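Local atomic coordinates of beta-fructofuranosidase, insoluble isoenzyme CWINV1 (Arabidopsis thaliana, PDB entry 2OXB), a protein that hydrolyses terminal non-reducing beta-D-fructofuranoside residues of sucrose and 1-kestose, and less readily of neokestose and levan, in the plant cell wall. Residues F10-K14 with N15-D19; S298-E301 with D302-E305; F219-N223 with E224-H228; R268-Y271 with G272-A276. The protein carries 1 engineered substitution. All coordinates share one frame; numbering follows the deposited sequence.

Contact 1 (F10-K14 with N15-D19). With FRU (beta-D-fructofuranose), chain B.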
loop_
_atom_site.group_PDB
_atom_site.type_symbol
_atom_site.label_atom_id
_atom_site.label_comp_id
_atom_site.label_asym_id
_atom_site.label_seq_id
_atom_site.Cartn_x
_atom_site.Cartn_y
_atom_site.Cartn_z
ATOM N N PHE A 10 -6.465 4.116 -10.690
ATOM C CA PHE A 10 -7.566 3.186 -10.848
ATOM C C PHE A 10 -8.639 3.432 -9.813
ATOM O O PHE A 10 -8.360 3.702 -8.644
ATOM C CB PHE A 10 -7.131 1.721 -10.769
ATOM C CG PHE A 10 -8.295 0.763 -10.806
ATOM C CD1 PHE A 10 -9.114 0.688 -11.932
ATOM C CD2 PHE A 10 -8.633 0.006 -9.683
ATOM C CE1 PHE A 10 -10.255 -0.126 -11.936
ATOM C CE2 PHE A 10 -9.775 -0.813 -9.675
ATOM C CZ PHE A 10 -10.585 -0.876 -10.801
ATOM N N GLN A 11 -9.877 3.322 -10.267
ATOM C CA GLN A 11 -11.014 3.545 -9.418
ATOM C C GLN A 11 -12.269 3.233 -10.203
ATOM O O GLN A 11 -12.240 3.131 -11.432
ATOM C CB GLN A 11 -11.039 5.006 -8.985
ATOM C CG GLN A 11 -11.037 5.979 -10.151
ATOM C CD GLN A 11 -10.868 7.400 -9.695
ATOM O OE1 GLN A 11 -11.755 7.966 -9.053
ATOM N NE2 GLN A 11 -9.712 7.984 -9.994
ATOM N N PRO A 12 -13.393 3.054 -9.495
ATOM C CA PRO A 12 -14.642 2.763 -10.194
ATOM C C PRO A 12 -15.080 4.053 -10.865
ATOM O O PRO A 12 -14.731 5.147 -10.403
ATOM C CB PRO A 12 -15.589 2.370 -9.066
ATOM C CG PRO A 12 -14.670 1.842 -8.011
ATOM C CD PRO A 12 -13.547 2.840 -8.047
ATOM N N PRO A 13 -15.833 3.948 -11.970
ATOM C CA PRO A 13 -16.301 5.147 -12.667
ATOM C C PRO A 13 -17.384 5.840 -11.846
ATOM O O PRO A 13 -17.824 6.938 -12.179
ATOM C CB PRO A 13 -16.843 4.587 -13.970
ATOM C CG PRO A 13 -17.331 3.223 -13.557
ATOM C CD PRO A 13 -16.203 2.727 -12.708
ATOM N N LYS A 14 -17.798 5.186 -10.765
ATOM C CA LYS A 14 -18.843 5.718 -9.905
ATOM C C LYS A 14 -18.972 4.899 -8.623
ATOM O O LYS A 14 -18.756 3.689 -8.639
ATOM C CB LYS A 14 -20.183 5.691 -10.658
ATOM C CG LYS A 14 -21.370 6.217 -9.852
ATOM C CD LYS A 14 -22.721 5.953 -10.530
ATOM C CE LYS A 14 -23.014 4.452 -10.680
ATOM N NZ LYS A 14 -24.417 4.157 -11.118
ATOM N N ASN A 15 -19.315 5.572 -7.522
ATOM C CA ASN A 15 -19.537 4.944 -6.213
ATOM C C ASN A 15 -18.347 4.424 -5.397
ATOM O O ASN A 15 -17.210 4.345 -5.893
ATOM C CB ASN A 15 -20.564 3.822 -6.351
ATOM C CG ASN A 15 -21.911 4.333 -6.798
ATOM O OD1 ASN A 15 -22.422 5.310 -6.253
ATOM N ND2 ASN A 15 -22.504 3.670 -7.783
ATOM N N TRP A 16 -18.654 4.053 -4.144
ATOM C CA TRP A 16 -17.697 3.544 -3.143
ATOM C C TRP A 16 -16.862 2.344 -3.561
ATOM O O TRP A 16 -17.304 1.487 -4.324
ATOM C CB TRP A 16 -18.425 3.227 -1.799
ATOM C CG TRP A 16 -17.547 2.578 -0.674
ATOM C CD1 TRP A 16 -17.170 1.261 -0.586
ATOM C CD2 TRP A 16 -16.865 3.253 0.410
ATOM N NE1 TRP A 16 -16.296 1.081 0.465
ATOM C CE2 TRP A 16 -16.093 2.283 1.091
ATOM C CE3 TRP A 16 -16.832 4.579 0.866
ATOM C CZ2 TRP A 16 -15.287 2.599 2.188
ATOM C CZ3 TRP A 16 -16.032 4.893 1.959
ATOM C CH2 TRP A 16 -15.271 3.904 2.609
ATOM N N MET A 17 -15.637 2.312 -3.037
ATOM C CA MET A 17 -14.668 1.245 -3.285
ATOM C C MET A 17 -13.870 0.965 -2.010
ATOM O O MET A 17 -13.554 1.887 -1.257
ATOM C CB MET A 17 -13.696 1.620 -4.412
ATOM C CG MET A 17 -12.554 0.607 -4.524
ATOM S SD MET A 17 -11.703 0.595 -6.083
ATOM C CE MET A 17 -10.368 1.754 -5.770
ATOM N N ASN A 18 -13.523 -0.296 -1.777
ATOM C CA ASN A 18 -12.783 -0.637 -0.563
ATOM C C ASN A 18 -11.561 -1.530 -0.811
ATOM O O ASN A 18 -10.722 -1.236 -1.668
ATOM C CB ASN A 18 -13.746 -1.304 0.434
ATOM C CG ASN A 18 -13.199 -1.351 1.850
ATOM O OD1 ASN A 18 -13.906 -1.736 2.780
ATOM N ND2 ASN A 18 -11.942 -0.969 2.022
ATOM N N ASP A 19 -11.475 -2.610 -0.040
ATOM C CA ASP A 19 -10.384 -3.571 -0.115
ATOM C C ASP A 19 -10.109 -4.138 -1.514
ATOM O O ASP A 19 -11.004 -4.236 -2.360
ATOM C CB ASP A 19 -10.664 -4.759 0.824
ATOM C CG ASP A 19 -10.441 -4.434 2.281
ATOM O OD1 ASP A 19 -10.764 -3.303 2.706
ATOM O OD2 ASP A 19 -9.956 -5.328 3.006
HETATM C C1 FRU B . -10.982 -3.441 5.719
HETATM C C2 FRU B . -12.284 -4.187 6.034
HETATM C C3 FRU B . -12.066 -5.713 6.033
HETATM C C4 FRU B . -13.379 -6.260 5.553
HETATM C C5 FRU B . -13.848 -5.145 4.618
HETATM C C6 FRU B . -15.326 -4.830 4.729
HETATM O O1 FRU B . -10.018 -3.623 6.741
HETATM O O2 FRU B . -13.027 -3.819 7.254
HETATM O O3 FRU B . -11.743 -6.243 7.316
HETATM O O4 FRU B . -13.219 -7.497 4.852
HETATM O O5 FRU B . -13.143 -3.958 4.954
HETATM O O6 FRU B . -16.052 -5.909 4.169
#
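Pro12 and Met17 meet where the chain turns into strand 15-26, their side chains crossing at about a right angle. With its CG anti to the backbone N (chi1 171°), Met17 runs out to the proline ring, and its sulfur SD settles 3.5 Å from Pro12 CD. The chain then bends at chi3 and carries the methyl CE to within 4.0 Å of Phe10 O. The same sulfur makes a Met-aromatic contact with Phe10, lying 5.3 Å from the ring centroid and approaching obliquely, about 50° off the ring normal. A flexible, polarisable thioether can fit a rigid pyrrolidine and an aromatic ring at once. At the bend, Lys14 and Asn15 lie side by side and point the same way; the exposed lysine suits the corner, and asparagine tolerates the positive phi (73°) found there.

Asn18 and Asp19, farther along, come close to the bound fructose. Asn18 OD1 stands 3.2 Å from FRU O5, and Asp19 OD1 3.0 Å from FRU C1. Asp19, the active-site residue, is fixed through OD2 by a hydrogen bond to Ser79. The chemistry is thus split along the first residues of strand 15-26: a thioether packed on proline and phenylalanine, then an amide and a carboxylate beside the sugar.

Contact 2 (S298-E301 with D302-E305)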
loop_
_atom_site.group_PDB
_atom_site.type_symbol
_atom_site.label_atom_id
_atom_site.label_comp_id
_atom_site.label_asym_id
_atom_site.label_seq_id
_atom_site.Cartn_x
_atom_site.Cartn_y
_atom_site.Cartn_z
ATOM N N SER A 298 -11.427 13.198 1.936
ATOM C CA SER A 298 -12.487 14.201 1.852
ATOM C C SER A 298 -13.651 13.773 2.719
ATOM O O SER A 298 -13.890 12.583 2.915
ATOM C CB SER A 298 -12.982 14.347 0.416
ATOM O OG SER A 298 -13.814 13.257 0.072
ATOM N N SER A 299 -14.385 14.747 3.234
ATOM C CA SER A 299 -15.528 14.449 4.075
ATOM C C SER A 299 -16.539 13.624 3.285
ATOM O O SER A 299 -16.652 13.762 2.074
ATOM C CB SER A 299 -16.175 15.750 4.553
ATOM O OG SER A 299 -16.899 16.360 3.498
ATOM N N VAL A 300 -17.273 12.772 3.987
ATOM C CA VAL A 300 -18.278 11.925 3.370
ATOM C C VAL A 300 -19.283 12.758 2.604
ATOM O O VAL A 300 -19.755 12.351 1.546
ATOM C CB VAL A 300 -19.032 11.105 4.433
ATOM C CG1 VAL A 300 -20.080 10.211 3.776
ATOM C CG2 VAL A 300 -18.034 10.282 5.236
ATOM N N GLU A 301 -19.628 13.920 3.141
ATOM C CA GLU A 301 -20.579 14.781 2.461
ATOM C C GLU A 301 -20.092 14.988 1.015
ATOM O O GLU A 301 -20.881 15.258 0.113
ATOM C CB GLU A 301 -20.721 16.108 3.236
ATOM C CG GLU A 301 -21.490 17.224 2.517
ATOM C CD GLU A 301 -22.263 18.139 3.469
ATOM O OE1 GLU A 301 -23.419 17.792 3.805
ATOM O OE2 GLU A 301 -21.722 19.195 3.881
ATOM N N ASP A 302 -18.788 14.824 0.797
ATOM C CA ASP A 302 -18.216 14.971 -0.533
ATOM C C ASP A 302 -18.379 13.694 -1.353
ATOM O O ASP A 302 -18.745 13.747 -2.531
ATOM C CB ASP A 302 -16.735 15.343 -0.454
ATOM C CG ASP A 302 -16.504 16.824 -0.665
ATOM O OD1 ASP A 302 -16.959 17.344 -1.719
ATOM O OD2 ASP A 302 -15.871 17.470 0.210
ATOM N N ASP A 303 -18.104 12.548 -0.738
ATOM C CA ASP A 303 -18.233 11.278 -1.435
ATOM C C ASP A 303 -19.659 11.171 -1.948
ATOM O O ASP A 303 -19.914 10.582 -3.004
ATOM C CB ASP A 303 -17.960 10.095 -0.498
ATOM C CG ASP A 303 -16.606 10.181 0.199
ATOM O OD1 ASP A 303 -15.752 10.997 -0.220
ATOM O OD2 ASP A 303 -16.404 9.414 1.165
ATOM N N VAL A 304 -20.588 11.747 -1.194
ATOM C CA VAL A 304 -21.991 11.701 -1.579
ATOM C C VAL A 304 -22.250 12.696 -2.708
ATOM O O VAL A 304 -23.100 12.473 -3.573
ATOM C CB VAL A 304 -22.916 12.020 -0.368
ATOM C CG1 VAL A 304 -24.370 11.767 -0.734
ATOM C CG2 VAL A 304 -22.525 11.178 0.820
ATOM N N GLU A 305 -21.499 13.788 -2.711
ATOM C CA GLU A 305 -21.688 14.787 -3.741
ATOM C C GLU A 305 -20.927 14.450 -5.015
ATOM O O GLU A 305 -21.466 14.578 -6.114
ATOM C CB GLU A 305 -21.270 16.161 -3.231
ATOM C CG GLU A 305 -21.748 17.300 -4.120
ATOM C CD GLU A 305 -21.563 18.656 -3.474
ATOM O OE1 GLU A 305 -20.390 19.082 -3.277
ATOM O OE2 GLU A 305 -22.597 19.295 -3.157
#
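Ser299 O reaches across to the amides of the helix's first turn and begins the backbone bonding of helix 300-306. It accepts Asp302 N at 2.7 Å, though the position of that nitrogen is uncertain, and more weakly Asp303 N. One residue on, Val304 N donates to Val300 O (2.9 Å) with an N-H...O angle of 156°, the regular i to i+4 helical bond. Glu305 N to Glu301 O repeats the pattern weakly.

Apolar contact is slight. Val300 CG1 and Val304 CG2 sit 4.0 Å apart, two methyls meeting one turn apart on an exposed flank, and Val300 also touches Val42.

Polar groups collect around the first turn. Ser298 OG lies 3.0 Å from Asp303 OD1, but the angle is too poor for a hydrogen bond. Lys306 NZ lies near both, hydrogen-bonded to Ser298 OG and only in a long, weak ion pair with Asp303 OD1. Asp303 OD2 has a weak hydrogen bond to Ser309 OG. Asp302 OD2 forms a salt bridge with Lys453 NZ, which belongs to the C-terminal beta-sandwich module.

Ser299 occupies the N-cap position, followed by Glu301, Asp302 and Asp303, whose negative charges would probably be favoured near the positive end of the helix dipole. This is the familiar composition of a helix N-terminus, here in a short helix of a largely beta protein.

Contact 3 (F219-N223 with E224-H228)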
loop_
_atom_site.group_PDB
_atom_site.type_symbol
_atom_site.label_atom_id
_atom_site.label_comp_id
_atom_site.label_asym_id
_atom_site.label_seq_id
_atom_site.Cartn_x
_atom_site.Cartn_y
_atom_site.Cartn_z
ATOM N N PHE A 219 9.834 -23.601 0.101
ATOM C CA PHE A 219 10.282 -24.031 1.429
ATOM C C PHE A 219 11.736 -24.506 1.483
ATOM O O PHE A 219 12.239 -25.114 0.537
ATOM C CB PHE A 219 9.357 -25.135 1.947
ATOM C CG PHE A 219 9.225 -26.284 1.010
ATOM C CD1 PHE A 219 10.154 -27.321 1.026
ATOM C CD2 PHE A 219 8.216 -26.295 0.054
ATOM C CE1 PHE A 219 10.086 -28.353 0.099
ATOM C CE2 PHE A 219 8.138 -27.318 -0.878
ATOM C CZ PHE A 219 9.078 -28.352 -0.857
ATOM N N GLY A 220 12.390 -24.213 2.607
ATOM C CA GLY A 220 13.778 -24.589 2.831
ATOM C C GLY A 220 14.640 -25.080 1.671
ATOM O O GLY A 220 14.814 -26.290 1.492
ATOM N N GLU A 221 15.190 -24.156 0.885
ATOM C CA GLU A 221 16.062 -24.519 -0.239
ATOM C C GLU A 221 17.534 -24.321 0.188
ATOM O O GLU A 221 17.886 -23.282 0.751
ATOM C CB GLU A 221 15.745 -23.655 -1.479
ATOM C CG GLU A 221 14.297 -23.747 -1.997
ATOM C CD GLU A 221 13.368 -22.723 -1.360
ATOM O OE1 GLU A 221 12.178 -23.035 -1.154
ATOM O OE2 GLU A 221 13.819 -21.597 -1.076
ATOM N N PRO A 222 18.405 -25.324 -0.065
ATOM C CA PRO A 222 19.838 -25.292 0.283
ATOM C C PRO A 222 20.695 -24.300 -0.502
ATOM O O PRO A 222 21.799 -23.943 -0.084
ATOM C CB PRO A 222 20.279 -26.737 0.056
ATOM C CG PRO A 222 19.390 -27.178 -1.068
ATOM C CD PRO A 222 18.043 -26.620 -0.668
ATOM N N ASN A 223 20.182 -23.868 -1.646
ATOM C CA ASN A 223 20.891 -22.913 -2.485
ATOM C C ASN A 223 20.375 -21.490 -2.234
ATOM O O ASN A 223 21.161 -20.591 -1.930
ATOM C CB ASN A 223 20.740 -23.302 -3.963
ATOM C CG ASN A 223 19.534 -24.198 -4.214
ATOM O OD1 ASN A 223 19.592 -25.423 -4.031
ATOM N ND2 ASN A 223 18.427 -23.584 -4.623
ATOM N N GLU A 224 19.059 -21.293 -2.351
ATOM C CA GLU A 224 18.437 -19.980 -2.127
ATOM C C GLU A 224 18.182 -19.748 -0.635
ATOM O O GLU A 224 17.968 -20.696 0.120
ATOM C CB GLU A 224 17.117 -19.864 -2.925
ATOM C CG GLU A 224 16.239 -18.644 -2.593
ATOM C CD GLU A 224 15.175 -18.330 -3.663
ATOM O OE1 GLU A 224 14.420 -19.237 -4.078
ATOM O OE2 GLU A 224 15.089 -17.156 -4.083
ATOM N N ILE A 225 18.230 -18.489 -0.210
ATOM C CA ILE A 225 17.991 -18.146 1.191
ATOM C C ILE A 225 16.698 -17.341 1.284
ATOM O O ILE A 225 16.620 -16.217 0.794
ATOM C CB ILE A 225 19.162 -17.312 1.772
ATOM C CG1 ILE A 225 20.488 -18.073 1.606
ATOM C CG2 ILE A 225 18.910 -17.011 3.242
ATOM C CD1 ILE A 225 20.577 -19.380 2.398
ATOM N N LEU A 226 15.681 -17.934 1.905
ATOM C CA LEU A 226 14.381 -17.292 2.058
ATOM C C LEU A 226 14.140 -16.677 3.436
ATOM O O LEU A 226 14.755 -17.061 4.436
ATOM C CB LEU A 226 13.263 -18.300 1.776
ATOM C CG LEU A 226 13.027 -18.720 0.327
ATOM C CD1 LEU A 226 11.978 -19.832 0.272
ATOM C CD2 LEU A 226 12.569 -17.502 -0.480
ATOM N N LYS A 227 13.217 -15.721 3.473
ATOM C CA LYS A 227 12.833 -15.040 4.707
ATOM C C LYS A 227 11.318 -14.938 4.620
ATOM O O LYS A 227 10.737 -15.282 3.591
ATOM C CB LYS A 227 13.451 -13.635 4.758
ATOM C CG LYS A 227 13.694 -13.091 6.165
ATOM C CD LYS A 227 14.816 -13.841 6.878
ATOM C CE LYS A 227 16.199 -13.432 6.366
ATOM N NZ LYS A 227 16.528 -11.998 6.642
ATOM N N HIS A 228 10.671 -14.482 5.685
ATOM C CA HIS A 228 9.226 -14.337 5.652
ATOM C C HIS A 228 8.723 -13.010 6.169
ATOM O O HIS A 228 9.309 -12.411 7.074
ATOM C CB HIS A 228 8.542 -15.500 6.376
ATOM C CG HIS A 228 8.491 -16.744 5.549
ATOM N ND1 HIS A 228 9.624 -17.448 5.201
ATOM C CD2 HIS A 228 7.465 -17.340 4.897
ATOM C CE1 HIS A 228 9.300 -18.416 4.365
ATOM N NE2 HIS A 228 7.997 -18.373 4.163
#
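A long hairpin connection between the antiparallel strands 201-207 and 226-234 turns back at its far end, bringing Glu221 up against Glu224. The reversal is tight: the CA atoms of Glu221 and Glu224 are 5.5 Å apart, the spacing of a four-residue beta turn. Pro222 takes the second position, where its fixed phi fits well, and Asn223 the third. Gly220, just ahead, has a positive phi, which glycine tolerates more readily than other residues.

The two acidic side chains end near each other. Glu221 folds back through a bend at chi2 (90°), which brings its carboxylate round to that of Glu224 instead of sending it straight out. Glu224 has its CG anti to the backbone N (chi1 170°) and continues extended. Their oxygens, Glu221 OE2 and Glu224 OE1, come to 3.9 Å, a like-charge approach that would tend to raise the proton affinity of one or both acids. Glu224 OE2 is hydrogen-bonded to Thr207 OG1, which gives that oxygen a polar partner.

Leu226 packs on Val214 of the same loop, an apolar neighbour that suits a leucine. Its CD1 also has Phe219 N as a neighbour at 4.3 Å; its modelled closeness to the Glu221 carboxylate is doubtful.

Beyond the turn, backbone bonds pair Ile225 with Arg208 and Lys227 with Val206, and His228 bonds to Gly245 of strand 240-248 while its ring meets Phe203. The contact therefore lies at the end of strand 226-234, in the loop that leads into it, with strands 201-207 and 240-248 flanking that strand in an antiparallel sheet.

Contact 4 (R268-Y271 with G272-A276). With FRU (beta-D-fructofuranose), chain B.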
loop_
_atom_site.group_PDB
_atom_site.type_symbol
_atom_site.label_atom_id
_atom_site.label_comp_id
_atom_site.label_asym_id
_atom_site.label_seq_id
_atom_site.Cartn_x
_atom_site.Cartn_y
_atom_site.Cartn_z
ATOM N N ARG A 268 5.696 0.241 8.528
ATOM C CA ARG A 268 4.491 0.333 7.706
ATOM C C ARG A 268 4.838 0.217 6.221
ATOM O O ARG A 268 5.939 0.578 5.804
ATOM C CB ARG A 268 3.775 1.684 7.931
ATOM C CG ARG A 268 3.335 2.000 9.357
ATOM C CD ARG A 268 2.459 3.266 9.393
ATOM N NE ARG A 268 2.256 3.796 10.744
ATOM C CZ ARG A 268 1.466 4.829 11.050
ATOM N NH1 ARG A 268 0.780 5.459 10.102
ATOM N NH2 ARG A 268 1.361 5.248 12.311
ATOM N N TYR A 269 3.923 -0.298 5.413
ATOM C CA TYR A 269 4.239 -0.339 3.996
ATOM C C TYR A 269 4.286 1.138 3.598
ATOM O O TYR A 269 5.221 1.607 2.949
ATOM C CB TYR A 269 3.152 -1.055 3.182
ATOM C CG TYR A 269 3.288 -2.565 3.050
ATOM C CD1 TYR A 269 4.534 -3.179 2.873
ATOM C CD2 TYR A 269 2.145 -3.375 3.013
ATOM C CE1 TYR A 269 4.634 -4.577 2.660
ATOM C CE2 TYR A 269 2.230 -4.754 2.799
ATOM C CZ TYR A 269 3.470 -5.348 2.623
ATOM O OH TYR A 269 3.528 -6.708 2.439
ATOM N N ASP A 270 3.285 1.873 4.067
ATOM C CA ASP A 270 3.134 3.279 3.756
ATOM C C ASP A 270 2.836 4.090 5.025
ATOM O O ASP A 270 1.901 3.772 5.772
ATOM C CB ASP A 270 1.984 3.397 2.757
ATOM C CG ASP A 270 2.004 4.682 1.991
ATOM O OD1 ASP A 270 1.664 5.726 2.583
ATOM O OD2 ASP A 270 2.361 4.640 0.795
ATOM N N TYR A 271 3.617 5.148 5.255
ATOM C CA TYR A 271 3.437 5.982 6.435
ATOM C C TYR A 271 2.497 7.149 6.222
ATOM O O TYR A 271 2.758 8.262 6.680
ATOM C CB TYR A 271 4.798 6.474 6.921
ATOM C CG TYR A 271 5.677 5.343 7.403
ATOM C CD1 TYR A 271 5.798 5.060 8.767
ATOM C CD2 TYR A 271 6.345 4.524 6.490
ATOM C CE1 TYR A 271 6.564 3.990 9.217
ATOM C CE2 TYR A 271 7.111 3.453 6.923
ATOM C CZ TYR A 271 7.217 3.194 8.291
ATOM O OH TYR A 271 7.993 2.144 8.704
ATOM N N GLY A 272 1.382 6.863 5.551
ATOM C CA GLY A 272 0.375 7.866 5.235
ATOM C C GLY A 272 -0.981 7.208 5.059
ATOM O O GLY A 272 -1.318 6.320 5.824
ATOM N N LYS A 273 -1.758 7.608 4.060
ATOM C CA LYS A 273 -3.070 7.005 3.883
ATOM C C LYS A 273 -3.013 5.683 3.128
ATOM O O LYS A 273 -3.186 5.641 1.908
ATOM C CB LYS A 273 -4.014 7.964 3.154
ATOM C CG LYS A 273 -5.495 7.635 3.338
ATOM C CD LYS A 273 -5.971 7.954 4.756
ATOM C CE LYS A 273 -6.431 9.403 4.905
ATOM N NZ LYS A 273 -7.656 9.743 4.092
ATOM N N TYR A 274 -2.798 4.592 3.853
ATOM C CA TYR A 274 -2.728 3.288 3.220
ATOM C C TYR A 274 -3.562 2.276 3.984
ATOM O O TYR A 274 -3.669 2.366 5.203
ATOM C CB TYR A 274 -1.283 2.815 3.205
ATOM C CG TYR A 274 -0.881 2.075 1.960
ATOM C CD1 TYR A 274 -1.072 2.649 0.707
ATOM C CD2 TYR A 274 -0.238 0.839 2.032
ATOM C CE1 TYR A 274 -0.635 2.030 -0.446
ATOM C CE2 TYR A 274 0.211 0.199 0.872
ATOM C CZ TYR A 274 0.009 0.815 -0.369
ATOM O OH TYR A 274 0.478 0.249 -1.536
ATOM N N TYR A 275 -4.147 1.303 3.286
ATOM C CA TYR A 275 -4.922 0.286 3.988
ATOM C C TYR A 275 -5.390 -0.900 3.159
ATOM O O TYR A 275 -5.453 -0.843 1.940
ATOM C CB TYR A 275 -6.125 0.928 4.664
ATOM C CG TYR A 275 -6.658 0.130 5.826
ATOM C CD1 TYR A 275 -5.820 -0.218 6.907
ATOM C CD2 TYR A 275 -8.014 -0.224 5.889
ATOM C CE1 TYR A 275 -6.327 -0.893 8.019
ATOM C CE2 TYR A 275 -8.528 -0.893 6.994
ATOM C CZ TYR A 275 -7.684 -1.220 8.055
ATOM O OH TYR A 275 -8.217 -1.837 9.159
ATOM N N ALA A 276 -5.719 -1.982 3.855
ATOM C CA ALA A 276 -6.201 -3.200 3.228
ATOM C C ALA A 276 -5.208 -3.770 2.217
ATOM O O ALA A 276 -5.577 -4.606 1.386
ATOM C CB ALA A 276 -7.539 -2.932 2.563
HETATM C C1 FRU B . -10.982 -3.441 5.719
HETATM C C2 FRU B . -12.284 -4.187 6.034
HETATM C C3 FRU B . -12.066 -5.713 6.033
HETATM C C4 FRU B . -13.379 -6.260 5.553
HETATM C C5 FRU B . -13.848 -5.145 4.618
HETATM C C6 FRU B . -15.326 -4.830 4.729
HETATM O O1 FRU B . -10.018 -3.623 6.741
HETATM O O2 FRU B . -13.027 -3.819 7.254
HETATM O O3 FRU B . -11.743 -6.243 7.316
HETATM O O4 FRU B . -13.219 -7.497 4.852
HETATM O O5 FRU B . -13.143 -3.958 4.954
HETATM O O6 FRU B . -16.052 -5.909 4.169
#
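Gly272 N gives a weak hydrogen bond back to Asp270 O (3.1 Å), and Tyr274 N does likewise to Gly272 O (3.0 Å) across an inverse gamma turn centred on Lys273. Glycine suits the junction, since its backbone angles lie where other residues rarely go.

This folding places Asp270 over one face of the Tyr274 ring. Asp270 CB sits 3.7 Å from the ring centroid, 29° off the normal, in a CH-pi contact. With CG anti to the backbone N (chi1 -160°), the carboxylate extends across the same face, its plane 22° from that of the ring and OD2 offset toward the rim. The charge has partners of its own: OD1 accepts Thr496 N, and OD2 forms a weak, long ion pair with Arg316. Tyr269 CB adds an oblique contact with Tyr274 CE2 at 3.9 Å.

Tyr271 turns back instead. Its OH accepts Arg268 N (3.0 Å), while Arg268 CB covers the centre of one ring face.

Farther on, Tyr275 CE2 comes 3.1 Å from FRU O1. Its OH is hydrogen-bonded to Leu234 O and to Gln199, an engineered residue that also binds the sugar. The tyrosine-rich loop thus leads from the fourth to the fifth blade of the beta-propeller of glycosyl hydrolase family 32, meeting strand 493-498 of the C-terminal module on the way and ending at the fructose pocket.

How the contacts relate
Each contact is local, a bend or, in contact 2, the first turn of a helix, so the four follow in series, none nested or crossed: 10-19, then 219-228, 268-276 and 298-305. All lie in the N-terminal propeller domain. Contact 1 feeds the first strand of the propeller. Contact 3 sits at the rim of the fourth blade, about 39 Å from contact 1 between centres. Contact 4 carries the chain into the fifth blade and returns to contact 1, where Ala276 CB packs on Asp19 OD1 at 3.2 Å; both border the fructose. Contact 2 follows strand 287-291, its nearest atoms about 5 Å from contact 1, beside the first strand again.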